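PDB 2C9E: peridinin-chlorophyll A protein from Amphidinium carterae, which binds peridinin and chlorophyll a in an all-helical protein and probably serves as a water-soluble antenna for blue-green light. Local coordinates for residues 187-192 / 256-261; 182-187 / 313-318. All coordinates share one frame; numbering follows the deposited sequence.

In the fold
Interactions 1 and 2 both use helix 176-192 and share Ala-187, with centres 13 Å apart on the same side of the chain's centre. Along the chain, interaction 1 (187-192 with 256-261) is nested within the span closed by interaction 2 (182-187 with 313-318). The first joins the C-terminal end of this helix to the loop ahead of helix 261-276; the second pairs its middle with helix 306-324. Both border peridinin and the galactolipid: between nearest atoms, the side chain of Met-192 is about 3 Å from the lipid and that of Phe-316 about 3 Å from a peridinin. The nearest chlorophyll a atom is about 4 Å from the side chain of Phe-316 but about 8 Å from that of Met-192.

Interaction 1. Residues 187-192 / 256-261; sequences ATYPIM and GLVAER. With PID (peridinin), chain J.
Tyr-189, Arg-261 and Met-192 bury the most surface where the end of a helix meets residues 256-261. With CG anti to its backbone N, Tyr-189 reaches across to the loop, and its hydroxyl donates to Ala-259 O at 2.7 Å. The bond lies in the carbonyl plane with a C=O...O angle of 156°, and fixes the phenol tip. The Arg-261 chain crosses the ring at about a right angle: CG sits over the ring centre, 3.8 Å from the centroid and 12° off the normal, a CH-pi contact. Bent at chi3, the chain brings one face of the guanidinium against the CD1-CE1 side of the ring, Arg-261 NH1 coming 3.2 Å from Tyr-189 CD1, with the two planes 38° apart and so not stacked flat. Met-192 CE covers the opposite face, off-centre, while Met-192 SD touches Val-258 CG1 at 3.7 Å. A leucine at Tyr-189 would remove the hydroxyl and the flat ring, and would probably loosen the hold on Ala-259 and Arg-261. The same loop grips peridinin: its O5 donates to Leu-257 O at 2.8 Å and receives a weak bond from Ala-259 N, while Met-192 CG packs against methyl CM8. The C-terminal end of helix 176-192 thus lies against the loop before helix 261-276, with Met-192 on Phe-264 of that helix and Ile-191 on Gln-308 and Ala-312 of helix 306-324.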
ATOM      1  N   ALA A 187     -23.134   3.513 -10.951  1.00 23.52           N
ATOM      2  CA  ALA A 187     -23.522   4.663 -10.139  1.00 23.78           C
ATOM      3  C   ALA A 187     -22.339   5.513  -9.642  1.00 23.44           C
ATOM      4  O   ALA A 187     -22.498   6.718  -9.349  1.00 22.08           O
ATOM      5  CB  ALA A 187     -24.361   4.208  -8.952  1.00 22.34           C
ATOM      6  N   THR A 188     -21.164   4.881  -9.536  1.00 22.05           N
ATOM      7  CA  THR A 188     -19.971   5.579  -9.028  1.00 20.55           C
ATOM      8  C   THR A 188     -19.111   6.208 -10.126  1.00 19.92           C
ATOM      9  O   THR A 188     -18.461   7.225  -9.878  1.00 20.27           O
ATOM     10  CB  THR A 188     -19.107   4.646  -8.150  1.00 19.96           C
ATOM     11  OG1 THR A 188     -18.830   3.410  -8.840  1.00 16.82           O
ATOM     12  CG2 THR A 188     -19.816   4.347  -6.860  1.00 18.44           C
ATOM     13  N   TYR A 189     -19.097   5.636 -11.329  1.00 19.64           N
ATOM     14  CA  TYR A 189     -18.311   6.227 -12.415  1.00 21.50           C
ATOM     15  C   TYR A 189     -18.563   7.745 -12.559  1.00 22.70           C
ATOM     16  O   TYR A 189     -17.607   8.529 -12.650  1.00 21.66           O
ATOM     17  CB  TYR A 189     -18.582   5.519 -13.755  1.00 22.17           C
ATOM     18  CG  TYR A 189     -17.594   5.909 -14.838  1.00 25.47           C
ATOM     19  CD1 TYR A 189     -17.778   7.070 -15.619  1.00 27.47           C
ATOM     20  CD2 TYR A 189     -16.424   5.161 -15.035  1.00 25.73           C
ATOM     21  CE1 TYR A 189     -16.811   7.474 -16.560  1.00 27.15           C
ATOM     22  CE2 TYR A 189     -15.452   5.543 -15.957  1.00 25.67           C
ATOM     23  CZ  TYR A 189     -15.641   6.698 -16.715  1.00 28.40           C
ATOM     24  OH  TYR A 189     -14.644   7.076 -17.580  1.00 25.33           O
ATOM     25  N   PRO A 190     -19.843   8.192 -12.561  1.00 23.29           N
ATOM     26  CA  PRO A 190     -20.125   9.640 -12.692  1.00 23.20           C
ATOM     27  C   PRO A 190     -19.634  10.499 -11.532  1.00 23.95           C
ATOM     28  O   PRO A 190     -19.535  11.718 -11.628  1.00 25.28           O
ATOM     29  CB  PRO A 190     -21.639   9.700 -12.832  1.00 25.32           C
ATOM     30  CG  PRO A 190     -22.005   8.275 -13.306  1.00 26.62           C
ATOM     31  CD  PRO A 190     -21.086   7.405 -12.536  1.00 24.59           C
ATOM     32  N   ILE A 191     -19.379   9.871 -10.405  1.00 22.88           N
ATOM     33  CA  ILE A 191     -18.839  10.577  -9.243  1.00 21.70           C
ATOM     34  C   ILE A 191     -17.301  10.578  -9.424  1.00 21.45           C
ATOM     35  O   ILE A 191     -16.634  11.600  -9.259  1.00 21.46           O
ATOM     36  CB  ILE A 191     -19.218   9.824  -7.942  1.00 19.09           C
ATOM     37  CG1 ILE A 191     -20.738   9.744  -7.863  1.00 19.85           C
ATOM     38  CG2 ILE A 191     -18.592  10.497  -6.753  1.00 20.03           C
ATOM     39  CD1 ILE A 191     -21.321   9.140  -6.594  1.00 18.50           C
ATOM     40  N   MET A 192     -16.756   9.410  -9.761  1.00 20.98           N
ATOM     41  CA  MET A 192     -15.333   9.247 -10.008  1.00 19.11           C
ATOM     42  C   MET A 192     -14.868  10.222 -11.077  1.00 21.00           C
ATOM     43  O   MET A 192     -13.864  10.933 -10.866  1.00 18.20           O
ATOM     44  CB  MET A 192     -15.051   7.794 -10.454  1.00 19.02           C
ATOM     45  CG  MET A 192     -13.596   7.422 -10.731  1.00 17.41           C
ATOM     46  SD  MET A 192     -12.988   8.126 -12.249  1.00 21.65           S
ATOM     47  CE  MET A 192     -13.855   7.033 -13.410  1.00 20.84           C
ATOM     48  N   GLY A 256      -7.006  14.503 -14.940  1.00 19.88           N
ATOM     49  CA  GLY A 256      -7.475  14.065 -13.627  1.00 18.63           C
ATOM     50  C   GLY A 256      -7.306  12.594 -13.333  1.00 17.68           C
ATOM     51  O   GLY A 256      -7.789  12.113 -12.310  1.00 18.82           O
ATOM     52  N   LEU A 257      -6.652  11.879 -14.240  1.00 15.99           N
ATOM     53  CA  LEU A 257      -6.373  10.444 -14.105  1.00 16.78           C
ATOM     54  C   LEU A 257      -7.630   9.623 -13.887  1.00 15.93           C
ATOM     55  O   LEU A 257      -7.670   8.677 -13.098  1.00 18.53           O
ATOM     56  CB  LEU A 257      -5.327  10.157 -12.979  1.00 16.76           C
ATOM     57  CG  LEU A 257      -3.849  10.624 -13.021  1.00 15.99           C
ATOM     58  CD1 LEU A 257      -3.116  10.240 -14.323  1.00 20.55           C
ATOM     59  CD2 LEU A 257      -3.794  12.074 -12.958  1.00 23.34           C
ATOM     60  N   VAL A 258      -8.658  10.000 -14.631  1.00 17.57           N
ATOM     61  CA  VAL A 258      -9.974   9.368 -14.617  1.00 15.25           C
ATOM     62  C   VAL A 258      -9.966   8.075 -15.439  1.00 16.93           C
ATOM     63  O   VAL A 258      -9.718   8.075 -16.643  1.00 14.55           O
ATOM     64  CB  VAL A 258     -11.011  10.332 -15.185  1.00 13.58           C
ATOM     65  CG1 VAL A 258     -12.283   9.595 -15.551  1.00 14.46           C
ATOM     66  CG2 VAL A 258     -11.309  11.406 -14.146  1.00 15.60           C
ATOM     67  N   ALA A 259     -10.247   6.984 -14.767  1.00 15.93           N
ATOM     68  CA  ALA A 259     -10.277   5.672 -15.398  1.00 19.94           C
ATOM     69  C   ALA A 259     -11.277   5.531 -16.537  1.00 22.47           C
ATOM     70  O   ALA A 259     -12.294   6.231 -16.585  1.00 20.84           O
ATOM     71  CB  ALA A 259     -10.604   4.618 -14.344  1.00 17.80           C
ATOM     72  N   GLU A 260     -10.972   4.605 -17.445  1.00 25.30           N
ATOM     73  CA  GLU A 260     -11.884   4.271 -18.547  1.00 28.89           C
ATOM     74  C   GLU A 260     -13.034   3.443 -17.922  1.00 26.91           C
ATOM     75  O   GLU A 260     -12.849   2.762 -16.924  1.00 25.90           O
ATOM     76  CB  GLU A 260     -11.147   3.420 -19.603  1.00 33.28           C
ATOM     77  CG  GLU A 260     -11.470   3.826 -21.052  1.00 40.71           C
ATOM     78  CD  GLU A 260     -10.245   3.837 -21.924  1.00 44.52           C
ATOM     79  OE1 GLU A 260      -9.529   2.816 -21.906  1.00 48.84           O
ATOM     80  OE2 GLU A 260      -9.983   4.856 -22.622  1.00 48.04           O
ATOM     81  N   ARG A 261     -14.217   3.522 -18.498  1.00 26.05           N
ATOM     82  CA  ARG A 261     -15.384   2.803 -18.009  1.00 28.15           C
ATOM     83  C   ARG A 261     -15.207   1.278 -17.766  1.00 28.77           C
ATOM     84  O   ARG A 261     -15.586   0.753 -16.703  1.00 26.80           O
ATOM     85  CB  ARG A 261     -16.522   3.042 -19.007  1.00 30.63           C
ATOM     86  CG  ARG A 261     -17.668   3.816 -18.437  1.00 34.33           C
ATOM     87  CD  ARG A 261     -18.622   4.277 -19.529  1.00 36.92           C
ATOM     88  NE  ARG A 261     -18.508   5.718 -19.732  1.00 38.34           N
ATOM     89  CZ  ARG A 261     -19.079   6.647 -18.969  1.00 39.54           C
ATOM     90  NH1 ARG A 261     -19.839   6.297 -17.927  1.00 38.09           N
ATOM     91  NH2 ARG A 261     -18.871   7.939 -19.255  1.00 39.75           N
TER
HETATM   92  C1  PID J1335     -19.583  -5.220   4.860  1.00 27.84           C
HETATM   93  C2  PID J1335     -20.389  -6.027   5.882  1.00 28.75           C
HETATM   94  C3  PID J1335     -19.603  -7.287   6.250  1.00 30.01           C
HETATM   95  C4  PID J1335     -19.504  -8.134   4.979  1.00 27.97           C
HETATM   96  C5  PID J1335     -18.559  -7.498   3.956  1.00 26.35           C
HETATM   97  C6  PID J1335     -18.729  -5.973   3.833  1.00 27.03           C
HETATM   98  C7  PID J1335     -18.398  -5.426   2.590  1.00 27.45           C
HETATM   99  C8  PID J1335     -17.515  -4.370   2.350  1.00 25.06           C
HETATM  100  C9  PID J1335     -17.209  -3.891   1.072  1.00 26.80           C
HETATM  101  C10 PID J1335     -17.696  -4.360  -0.145  1.00 26.68           C
HETATM  102  C11 PID J1335     -16.356  -2.906   0.789  1.00 25.01           C
HETATM  103  C12 PID J1335     -16.291  -2.757  -0.538  1.00 25.94           C
HETATM  104  C13 PID J1335     -15.457  -1.854  -1.197  1.00 24.74           C
HETATM  105  C14 PID J1335     -15.349  -1.660  -2.575  1.00 23.70           C
HETATM  106  C15 PID J1335     -14.448  -0.703  -3.046  1.00 21.79           C
HETATM  107  C16 PID J1335     -14.201  -0.387  -4.381  1.00 20.47           C
HETATM  108  C17 PID J1335     -13.267   0.595  -4.710  1.00 21.91           C
HETATM  109  C18 PID J1335     -12.971   0.927  -6.031  1.00 21.76           C
HETATM  110  C19 PID J1335     -12.023   1.885  -6.391  1.00 22.77           C
HETATM  111  C20 PID J1335     -11.737   2.131  -7.735  1.00 21.28           C
HETATM  112  C21 PID J1335     -10.780   3.031  -8.208  1.00 20.26           C
HETATM  113  C22 PID J1335     -10.559   3.143  -9.580  1.00 19.91           C
HETATM  114  C23 PID J1335      -9.643   3.929 -10.080  1.00 18.38           C
HETATM  115  C24 PID J1335      -8.702   4.697 -10.564  1.00 15.85           C
HETATM  116  C25 PID J1335      -7.278   4.176 -10.813  1.00 18.02           C
HETATM  117  C26 PID J1335      -6.260   5.152 -10.213  1.00 17.77           C
HETATM  118  C27 PID J1335      -6.501   6.597 -10.668  1.00 17.76           C
HETATM  119  C28 PID J1335      -7.917   7.062 -10.310  1.00 14.89           C
HETATM  120  C29 PID J1335      -8.996   6.162 -10.916  1.00 17.40           C
HETATM  121  C30 PID J1335      -4.364   7.587 -10.332  1.00 19.52           C
HETATM  122  C31 PID J1335      -3.442   8.540  -9.566  1.00 18.45           C
HETATM  123  CM1 PID J1335     -20.191  -3.855   4.529  1.00 28.21           C
HETATM  124  CM2 PID J1335     -18.833  -8.218   2.636  1.00 25.21           C
HETATM  125  CM3 PID J1335     -17.129  -7.816   4.397  1.00 24.79           C
HETATM  126  CM4 PID J1335     -16.197  -2.475  -3.556  1.00 24.32           C
HETATM  127  CM5 PID J1335      -9.998   3.946  -7.263  1.00 17.68           C
HETATM  128  CM6 PID J1335      -7.059   2.811 -10.154  1.00 18.01           C
HETATM  129  CM7 PID J1335      -7.030   4.046 -12.320  1.00 14.86           C
HETATM  130  CM8 PID J1335     -10.363   6.638 -10.420  1.00 13.51           C
HETATM  131  O1  PID J1335     -18.155  -5.279   4.951  1.00 26.96           O
HETATM  132  O2  PID J1335     -20.240  -8.028   7.293  1.00 32.75           O
HETATM  133  O3  PID J1335     -18.469  -5.306  -0.298  1.00 26.34           O
HETATM  134  O4  PID J1335     -17.124  -3.644  -1.161  1.00 25.41           O
HETATM  135  O5  PID J1335      -8.957   6.279 -12.339  1.00 17.92           O
HETATM  136  O6  PID J1335      -5.651   7.474  -9.912  1.00 16.69           O
HETATM  137  O7  PID J1335      -3.956   6.949 -11.301  1.00 20.81           O

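Interaction 2. Residues 182-187 / 313-318; sequences KKFSEA and YETFVA. With DGD (digalactosyl diacyl glycerol (dgdg)), chain K.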
ATOM      1  N   LYS A 182     -21.684  -4.257 -11.279  1.00 31.44           N
ATOM      2  CA  LYS A 182     -21.877  -3.393 -12.422  1.00 32.81           C
ATOM      3  C   LYS A 182     -22.777  -2.195 -12.058  1.00 30.48           C
ATOM      4  O   LYS A 182     -22.571  -1.092 -12.548  1.00 29.45           O
ATOM      5  CB  LYS A 182     -22.518  -4.149 -13.601  1.00 36.03           C
ATOM      6  CG  LYS A 182     -22.617  -3.306 -14.897  1.00 38.93           C
ATOM      7  CD  LYS A 182     -23.432  -4.051 -15.969  1.00 42.82           C
ATOM      8  CE  LYS A 182     -23.121  -3.568 -17.396  1.00 45.45           C
ATOM      9  NZ  LYS A 182     -23.681  -4.528 -18.448  1.00 48.62           N
ATOM     10  N   LYS A 183     -23.776  -2.395 -11.212  1.00 29.84           N
ATOM     11  CA  LYS A 183     -24.658  -1.257 -10.892  1.00 30.81           C
ATOM     12  C   LYS A 183     -23.825  -0.278 -10.091  1.00 28.26           C
ATOM     13  O   LYS A 183     -23.878   0.926 -10.313  1.00 26.82           O
ATOM     14  CB  LYS A 183     -25.849  -1.679 -10.039  1.00 32.45           C
ATOM     15  CG  LYS A 183     -26.587  -2.902 -10.528  1.00 38.52           C
ATOM     16  CD  LYS A 183     -27.903  -2.545 -11.219  1.00 42.71           C
ATOM     17  CE  LYS A 183     -27.669  -1.900 -12.584  1.00 46.37           C
ATOM     18  NZ  LYS A 183     -27.289  -2.909 -13.654  1.00 49.23           N
ATOM     19  N   PHE A 184     -23.077  -0.824  -9.128  1.00 27.26           N
ATOM     20  CA  PHE A 184     -22.222  -0.005  -8.296  1.00 25.98           C
ATOM     21  C   PHE A 184     -21.270   0.749  -9.229  1.00 24.03           C
ATOM     22  O   PHE A 184     -21.089   1.955  -9.086  1.00 22.11           O
ATOM     23  CB  PHE A 184     -21.451  -0.869  -7.314  1.00 24.90           C
ATOM     24  CG  PHE A 184     -20.451  -0.097  -6.496  1.00 27.42           C
ATOM     25  CD1 PHE A 184     -20.874   0.774  -5.492  1.00 25.11           C
ATOM     26  CD2 PHE A 184     -19.076  -0.239  -6.731  1.00 26.36           C
ATOM     27  CE1 PHE A 184     -19.954   1.489  -4.724  1.00 25.47           C
ATOM     28  CE2 PHE A 184     -18.141   0.472  -5.969  1.00 26.32           C
ATOM     29  CZ  PHE A 184     -18.576   1.339  -4.959  1.00 24.72           C
ATOM     30  N   SER A 185     -20.697   0.054 -10.209  1.00 23.04           N
ATOM     31  CA  SER A 185     -19.798   0.745 -11.124  1.00 23.66           C
ATOM     32  C   SER A 185     -20.553   1.846 -11.828  1.00 26.02           C
ATOM     33  O   SER A 185     -20.102   3.015 -11.844  1.00 25.48           O
ATOM     34  CB  SER A 185     -19.192  -0.212 -12.140  1.00 20.83           C
ATOM     35  OG  SER A 185     -18.252  -1.057 -11.468  1.00 22.81           O
ATOM     36  N   GLU A 186     -21.706   1.498 -12.398  1.00 26.63           N
ATOM     37  CA  GLU A 186     -22.498   2.496 -13.100  1.00 29.46           C
ATOM     38  C   GLU A 186     -22.884   3.711 -12.243  1.00 27.30           C
ATOM     39  O   GLU A 186     -22.930   4.838 -12.757  1.00 28.59           O
ATOM     40  CB  GLU A 186     -23.765   1.855 -13.707  1.00 33.39           C
ATOM     41  CG  GLU A 186     -23.511   0.998 -15.003  1.00 41.70           C
ATOM     42  CD  GLU A 186     -22.461   1.604 -15.993  1.00 47.13           C
ATOM     43  OE1 GLU A 186     -21.279   1.814 -15.592  1.00 50.59           O
ATOM     44  OE2 GLU A 186     -22.793   1.855 -17.187  1.00 50.71           O
ATOM     45  N   ALA A 187     -23.134   3.513 -10.951  1.00 23.52           N
ATOM     46  CA  ALA A 187     -23.522   4.663 -10.139  1.00 23.78           C
ATOM     47  C   ALA A 187     -22.339   5.513  -9.642  1.00 23.44           C
ATOM     48  O   ALA A 187     -22.498   6.718  -9.349  1.00 22.08           O
ATOM     49  CB  ALA A 187     -24.361   4.208  -8.952  1.00 22.34           C
ATOM     50  N   TYR A 313     -24.661   5.169  -2.795  1.00 26.43           N
ATOM     51  CA  TYR A 313     -24.629   4.423  -1.542  1.00 27.32           C
ATOM     52  C   TYR A 313     -25.643   3.275  -1.597  1.00 29.17           C
ATOM     53  O   TYR A 313     -25.381   2.166  -1.081  1.00 29.34           O
ATOM     54  CB  TYR A 313     -24.981   5.322  -0.374  1.00 26.79           C
ATOM     55  CG  TYR A 313     -25.030   4.591   0.962  1.00 29.14           C
ATOM     56  CD1 TYR A 313     -23.853   4.167   1.598  1.00 27.62           C
ATOM     57  CD2 TYR A 313     -26.259   4.325   1.606  1.00 28.07           C
ATOM     58  CE1 TYR A 313     -23.907   3.518   2.828  1.00 27.27           C
ATOM     59  CE2 TYR A 313     -26.310   3.659   2.830  1.00 25.36           C
ATOM     60  CZ  TYR A 313     -25.138   3.264   3.437  1.00 27.03           C
ATOM     61  OH  TYR A 313     -25.162   2.642   4.679  1.00 26.39           O
ATOM     62  N   GLU A 314     -26.803   3.518  -2.206  1.00 28.39           N
ATOM     63  CA  GLU A 314     -27.755   2.431  -2.284  1.00 30.67           C
ATOM     64  C   GLU A 314     -27.125   1.289  -3.087  1.00 30.35           C
ATOM     65  O   GLU A 314     -27.204   0.137  -2.657  1.00 30.43           O
ATOM     66  CB  GLU A 314     -29.094   2.874  -2.896  1.00 31.46           C
ATOM     67  CG  GLU A 314     -29.824   3.884  -2.049  1.00 36.03           C
ATOM     68  CD  GLU A 314     -29.981   3.429  -0.598  1.00 38.23           C
ATOM     69  OE1 GLU A 314     -30.371   2.262  -0.382  1.00 40.42           O
ATOM     70  OE2 GLU A 314     -29.728   4.234   0.329  1.00 38.97           O
ATOM     71  N   THR A 315     -26.485   1.572  -4.223  1.00 27.99           N
ATOM     72  CA  THR A 315     -25.861   0.463  -4.949  1.00 28.28           C
ATOM     73  C   THR A 315     -24.758  -0.144  -4.089  1.00 27.65           C
ATOM     74  O   THR A 315     -24.563  -1.363  -4.122  1.00 27.73           O
ATOM     75  CB  THR A 315     -25.239   0.881  -6.324  1.00 27.69           C
ATOM     76  OG1 THR A 315     -24.185   1.831  -6.123  1.00 27.78           O
ATOM     77  CG2 THR A 315     -26.306   1.491  -7.235  1.00 30.29           C
ATOM     78  N   PHE A 316     -24.053   0.685  -3.314  1.00 26.08           N
ATOM     79  CA  PHE A 316     -22.958   0.177  -2.458  1.00 27.54           C
ATOM     80  C   PHE A 316     -23.529  -0.832  -1.437  1.00 28.48           C
ATOM     81  O   PHE A 316     -22.985  -1.917  -1.288  1.00 27.04           O
ATOM     82  CB  PHE A 316     -22.232   1.336  -1.737  1.00 25.72           C
ATOM     83  CG  PHE A 316     -21.231   0.889  -0.693  1.00 26.42           C
ATOM     84  CD1 PHE A 316     -20.019   0.306  -1.057  1.00 25.42           C
ATOM     85  CD2 PHE A 316     -21.519   1.053   0.689  1.00 26.35           C
ATOM     86  CE1 PHE A 316     -19.096  -0.115  -0.062  1.00 25.23           C
ATOM     87  CE2 PHE A 316     -20.633   0.647   1.673  1.00 24.01           C
ATOM     88  CZ  PHE A 316     -19.423   0.065   1.313  1.00 26.93           C
ATOM     89  N   VAL A 317     -24.624  -0.479  -0.749  1.00 28.57           N
ATOM     90  CA  VAL A 317     -25.235  -1.419   0.184  1.00 29.43           C
ATOM     91  C   VAL A 317     -25.636  -2.704  -0.571  1.00 28.74           C
ATOM     92  O   VAL A 317     -25.408  -3.802  -0.098  1.00 30.34           O
ATOM     93  CB  VAL A 317     -26.520  -0.850   0.912  1.00 30.42           C
ATOM     94  CG1 VAL A 317     -27.068  -1.916   1.897  1.00 30.91           C
ATOM     95  CG2 VAL A 317     -26.183   0.414   1.733  1.00 28.97           C
ATOM     96  N   ALA A 318     -26.209  -2.576  -1.746  1.00 28.67           N
ATOM     97  CA  ALA A 318     -26.614  -3.766  -2.503  1.00 30.14           C
ATOM     98  C   ALA A 318     -25.434  -4.691  -2.797  1.00 29.20           C
ATOM     99  O   ALA A 318     -25.559  -5.905  -2.712  1.00 28.96           O
ATOM    100  CB  ALA A 318     -27.313  -3.359  -3.817  1.00 28.05           C
TER
HETATM  101  C1A DGD K1336     -14.656   3.821   4.118  1.00 25.12           C
HETATM  102  C2A DGD K1336     -13.260   3.712   3.489  1.00 24.63           C
HETATM  103  C3A DGD K1336     -12.124   3.771   4.519  1.00 25.02           C
HETATM  104  C4A DGD K1336     -12.005   2.477   5.350  1.00 25.44           C
HETATM  105  C5A DGD K1336     -10.647   2.371   6.038  1.00 25.52           C
HETATM  106  C6A DGD K1336      -9.713   1.217   5.624  1.00 26.65           C
HETATM  107  C7A DGD K1336      -9.664   0.873   4.139  1.00 27.67           C
HETATM  108  C8A DGD K1336      -8.211   0.782   3.585  1.00 26.28           C
HETATM  109  C9A DGD K1336      -8.230   0.779   2.028  1.00 24.78           C
HETATM  110  CAA DGD K1336      -8.035   2.149   1.391  1.00 24.12           C
HETATM  111  CBA DGD K1336      -6.919   2.195   0.290  1.00 24.48           C
HETATM  112  CCA DGD K1336      -6.379   0.791  -0.208  1.00 25.49           C
HETATM  113  CDA DGD K1336      -4.961   0.561   0.338  1.00 27.09           C
HETATM  114  CEA DGD K1336      -4.258  -0.626  -0.249  1.00 30.25           C
HETATM  115  CFA DGD K1336      -3.347  -0.355  -1.475  1.00 30.61           C
HETATM  116  CGA DGD K1336      -2.371  -1.571  -1.654  1.00 27.68           C
HETATM  117  CHA DGD K1336      -1.154  -1.267  -2.551  1.00 27.59           C
HETATM  118  CIA DGD K1336      -0.398   0.026  -2.162  1.00 22.37           C
HETATM  119  O1A DGD K1336     -14.826   4.634   5.058  1.00 24.88           O
HETATM  120  C1B DGD K1336     -18.364   4.547   1.483  1.00 29.51           C
HETATM  121  C2B DGD K1336     -19.588   4.232   0.598  1.00 28.58           C
HETATM  122  C3B DGD K1336     -19.686   5.182  -0.600  1.00 29.25           C
HETATM  123  C4B DGD K1336     -20.915   4.923  -1.475  1.00 27.67           C
HETATM  124  C5B DGD K1336     -20.841   5.703  -2.803  1.00 27.82           C
HETATM  125  C6B DGD K1336     -20.669   7.234  -2.612  1.00 28.98           C
HETATM  126  C7B DGD K1336     -19.780   7.831  -3.694  1.00 26.62           C
HETATM  127  C8B DGD K1336     -18.434   7.094  -3.834  1.00 29.01           C
HETATM  128  C9B DGD K1336     -17.759   7.473  -5.158  1.00 29.83           C
HETATM  129  CAB DGD K1336     -16.215   7.284  -5.136  1.00 28.76           C
HETATM  130  CBB DGD K1336     -15.579   7.633  -6.462  1.00 25.34           C
HETATM  131  CCB DGD K1336     -15.429   6.461  -7.419  1.00 25.71           C
HETATM  132  CDB DGD K1336     -14.672   5.274  -6.833  1.00 22.11           C
HETATM  133  CEB DGD K1336     -15.643   4.218  -6.235  1.00 23.38           C
HETATM  134  CFB DGD K1336     -14.974   3.629  -5.016  1.00 20.99           C
HETATM  135  CGB DGD K1336     -15.891   3.190  -3.992  1.00 23.27           C
HETATM  136  CHB DGD K1336     -16.233   4.274  -3.029  1.00 24.96           C
HETATM  137  CIB DGD K1336     -16.983   3.635  -1.870  1.00 30.69           C
HETATM  138  O1B DGD K1336     -17.241   4.750   0.952  1.00 27.22           O
HETATM  139  O1G DGD K1336     -15.698   3.504   3.262  1.00 25.14           O
HETATM  140  C1G DGD K1336     -17.005   3.523   3.795  1.00 26.91           C
HETATM  141  C2G DGD K1336     -17.497   4.966   3.612  1.00 30.15           C
HETATM  142  O2G DGD K1336     -18.592   5.083   2.679  1.00 27.76           O
HETATM  143  C3G DGD K1336     -17.982   5.514   4.966  1.00 30.16           C
HETATM  144  O3G DGD K1336     -19.006   4.613   5.438  1.00 30.44           O
HETATM  145  C1D DGD K1336     -20.303   5.196   5.545  1.00 31.23           C
HETATM  146  C2D DGD K1336     -21.251   4.023   5.838  1.00 31.10           C
HETATM  147  O2D DGD K1336     -21.245   3.101   4.739  1.00 30.20           O
HETATM  148  C3D DGD K1336     -22.666   4.589   6.038  1.00 30.87           C
HETATM  149  O3D DGD K1336     -23.566   3.539   6.364  1.00 31.23           O
HETATM  150  C4D DGD K1336     -22.653   5.620   7.171  1.00 32.03           C
HETATM  151  O4D DGD K1336     -22.428   4.965   8.416  1.00 31.83           O
HETATM  152  C5D DGD K1336     -21.522   6.645   6.925  1.00 30.90           C
HETATM  153  O5D DGD K1336     -22.630   8.403   8.019  1.00 35.03           O
HETATM  154  C6D DGD K1336     -21.472   7.607   8.083  1.00 31.34           C
HETATM  155  O6D DGD K1336     -20.253   6.024   6.775  1.00 31.35           O
HETATM  156  C1E DGD K1336     -23.357   8.296   9.255  1.00 36.59           C
HETATM  157  C2E DGD K1336     -24.771   8.897   9.063  1.00 38.21           C
HETATM  158  O2E DGD K1336     -25.430   8.219   7.978  1.00 42.17           O
HETATM  159  C3E DGD K1336     -24.648  10.378   8.679  1.00 39.65           C
HETATM  160  O3E DGD K1336     -25.935  10.992   8.741  1.00 39.01           O
HETATM  161  C4E DGD K1336     -23.600  11.149   9.561  1.00 38.76           C
HETATM  162  O4E DGD K1336     -24.140  11.425  10.858  1.00 42.39           O
HETATM  163  C5E DGD K1336     -22.303  10.313   9.702  1.00 36.83           C
HETATM  164  O6E DGD K1336     -22.598   9.011  10.244  1.00 36.75           O
HETATM  165  C6E DGD K1336     -21.287  11.037  10.591  1.00 37.01           C
HETATM  166  O5E DGD K1336     -20.044  10.353  10.676  1.00 34.64           O
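Segments 182-187 (helix 176-192) and 313-318 (helix 306-324) run antiparallel, their short axes 8.6 Å apart and crossing at -160°. The tight point is Thr-315 against Phe-184, where the CA atoms approach to 5.0 Å. Thr-315 points at the partner helix, and OG1, set between its own backbone N and carbonyl carbon (chi1 62°), lies 3.5 Å from Phe-184 CD1, near the ring plane at its edge. That oxygen is hydrogen-bonded to Ala-312 O within its own helix, so its meeting with Phe-184 is packing only. Thr-315 CG2 rests against Ala-187 CB at 3.8 Å. Phe-184 and Phe-316, both with CG anti to the backbone N, lie side by side and point the same way; Phe-184 CE1 meets Phe-316 CB at 3.8 Å. Both rings border the lipid: chain carbon CGB comes in plane to the edge of Phe-184, 3.4 Å from CZ, whereas C2B lies over one face of Phe-316. Further round, the lipid's sugar O3D makes a very short 2.5 Å hydrogen bond with Tyr-313 OH. The other side is looser: exposed Lys-183 brings CB only to 4.3 Å from Thr-315 CG2, and its end leads away. This is a close-packed antiparallel helix pair, its aromatic residues lining the pocket of digalactosyl diacyl glycerol and, through Tyr-313 and Phe-316, of peridinin, within the helical pigment-binding fold of the peridinin-chlorophyll a proteins.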